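Glycoside hydrolase YxiA (Bacillus licheniformis, PDB 3LV4) is a calcium-binding glycoside hydrolase of family 43 that probably cleaves O-glycosidic bonds in L-arabinan, as arabinan endo-1,5-alpha-L-arabinosidases do. Local coordinates at residues E343-V348 against V412-Q416. Sequence-based numbering, arbitrary orientation.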
# COMPACT_ATOMS: atom_id res chain seq x y z
N GLU A 343 9.81 -17.35 4.42
CA GLU A 343 9.69 -17.67 5.84
C GLU A 343 8.24 -17.81 6.26
O GLU A 343 7.33 -17.27 5.62
CB GLU A 343 10.38 -16.59 6.70
CG GLU A 343 9.57 -15.30 6.88
CD GLU A 343 9.63 -14.36 5.69
OE1 GLU A 343 10.43 -14.61 4.75
OE2 GLU A 343 8.86 -13.37 5.68
N LYS A 344 8.01 -18.54 7.34
CA LYS A 344 6.66 -18.68 7.86
C LYS A 344 6.65 -18.55 9.37
O LYS A 344 7.69 -18.71 10.02
CB LYS A 344 6.04 -20.02 7.45
CG LYS A 344 6.74 -21.22 8.03
CD LYS A 344 6.13 -22.50 7.48
CE LYS A 344 6.77 -23.73 8.10
NZ LYS A 344 6.16 -25.00 7.59
N LEU A 345 5.48 -18.24 9.93
CA LEU A 345 5.32 -18.13 11.37
C LEU A 345 5.61 -19.47 12.03
O LEU A 345 5.26 -20.52 11.49
CB LEU A 345 3.91 -17.66 11.72
CG LEU A 345 3.67 -16.16 11.51
CD1 LEU A 345 2.19 -15.84 11.59
CD2 LEU A 345 4.47 -15.36 12.53
N GLU A 346 6.24 -19.41 13.19
CA GLU A 346 6.61 -20.58 13.96
C GLU A 346 6.39 -20.33 15.44
O GLU A 346 6.20 -19.19 15.87
CB GLU A 346 8.09 -20.89 13.76
CG GLU A 346 8.56 -21.02 12.33
CD GLU A 346 10.08 -20.99 12.24
OE1 GLU A 346 10.69 -19.98 12.67
OE2 GLU A 346 10.67 -21.98 11.76
N LYS A 347 6.44 -21.39 16.23
CA LYS A 347 6.40 -21.24 17.68
C LYS A 347 7.78 -20.77 18.14
O LYS A 347 8.79 -21.38 17.81
CB LYS A 347 6.04 -22.57 18.35
CG LYS A 347 5.90 -22.48 19.88
CD LYS A 347 5.21 -23.71 20.48
CE LYS A 347 6.02 -24.98 20.25
NZ LYS A 347 5.46 -26.16 20.98
N VAL A 348 7.82 -19.68 18.88
CA VAL A 348 9.07 -19.24 19.48
C VAL A 348 9.01 -19.38 20.99
O VAL A 348 7.95 -19.28 21.60
CB VAL A 348 9.41 -17.78 19.11
CG1 VAL A 348 9.40 -17.60 17.61
CG2 VAL A 348 8.43 -16.83 19.78
N VAL A 412 4.16 -9.29 16.62
CA VAL A 412 4.43 -10.67 16.29
C VAL A 412 5.92 -10.88 16.06
O VAL A 412 6.58 -10.01 15.45
CB VAL A 412 3.63 -11.10 15.03
CG1 VAL A 412 3.82 -12.58 14.75
CG2 VAL A 412 2.14 -10.80 15.20
N PHE A 413 6.46 -11.99 16.56
CA PHE A 413 7.84 -12.42 16.30
C PHE A 413 7.90 -13.27 15.02
O PHE A 413 7.01 -14.08 14.76
CB PHE A 413 8.37 -13.31 17.44
CG PHE A 413 8.75 -12.58 18.71
CD1 PHE A 413 9.89 -11.80 18.77
CD2 PHE A 413 7.99 -12.75 19.87
CE1 PHE A 413 10.25 -11.16 19.96
CE2 PHE A 413 8.35 -12.12 21.06
CZ PHE A 413 9.48 -11.33 21.10
N LEU A 414 8.98 -13.12 14.25
CA LEU A 414 9.14 -13.89 13.02
C LEU A 414 10.61 -14.05 12.68
O LEU A 414 11.35 -13.06 12.63
CB LEU A 414 8.44 -13.17 11.86
CG LEU A 414 8.50 -13.87 10.50
CD1 LEU A 414 7.74 -15.23 10.55
CD2 LEU A 414 7.96 -12.97 9.39
N ARG A 415 11.06 -15.28 12.46
CA ARG A 415 12.42 -15.49 11.97
C ARG A 415 12.48 -15.14 10.48
O ARG A 415 11.64 -15.59 9.70
CB ARG A 415 12.86 -16.94 12.16
CG ARG A 415 13.02 -17.36 13.60
CD ARG A 415 13.60 -18.77 13.68
NE ARG A 415 13.75 -19.25 15.05
CZ ARG A 415 12.75 -19.70 15.80
NH1 ARG A 415 11.52 -19.74 15.32
NH2 ARG A 415 12.98 -20.12 17.04
N GLN A 416 13.48 -14.36 10.10
CA GLN A 416 13.58 -13.86 8.75
C GLN A 416 15.00 -13.93 8.22
O GLN A 416 15.95 -14.09 8.99
CB GLN A 416 13.15 -12.40 8.70
CG GLN A 416 11.69 -12.17 8.98
CD GLN A 416 11.22 -10.90 8.33
OE1 GLN A 416 11.42 -9.80 8.85
NE2 GLN A 416 10.60 -11.02 7.17
O HOH W 1 9.47 -17.64 12.73
O HOH W 2 10.26 -18.14 10.20
O HOH W 3 7.31 -16.89 14.29
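With CG turned between the backbone N and the carbonyl carbon (chi1 78°), Glu343 lays CG 3.8 Å from CD2 of Leu414; the bend at chi2 (-79°) then carries OE2 toward NE2 of Gln416, which gives it a weak hydrogen bond. Both groups have other partners: OE1 of Glu343 bonds to N of Ala341, and OE1 of Gln416 to N of His338. Between loop and strand the backbones are joined through water: water 2 links Lys344 O with Arg415 O. Leu345 sets CD2 against CG1 of Val412 at 3.6 Å and CD1 of Leu414 at 3.8 Å, beside Leu326. Water 3 bridges Glu346 N and Phe413 O. Glu346 then crosses Arg415 at about a right angle, OE1 taking NH1 at 2.8 Å from above the carboxylate plane in a salt bridge. With NH2 paired to Asp352, the guanidinium spans two acids; a leucine in its place would probably leave both carboxylates without their cationic mate. Val348 closes the contact, CG1 beside NH1 of Arg415 and CG2 4.1 Å from CD2 of Phe413. A loop covering a strand chiefly through side chains and bridging waters, this contact belongs to the C-terminal lipocalin-like beta domain, where the loop before helix 350-353 packs on strand 407-418.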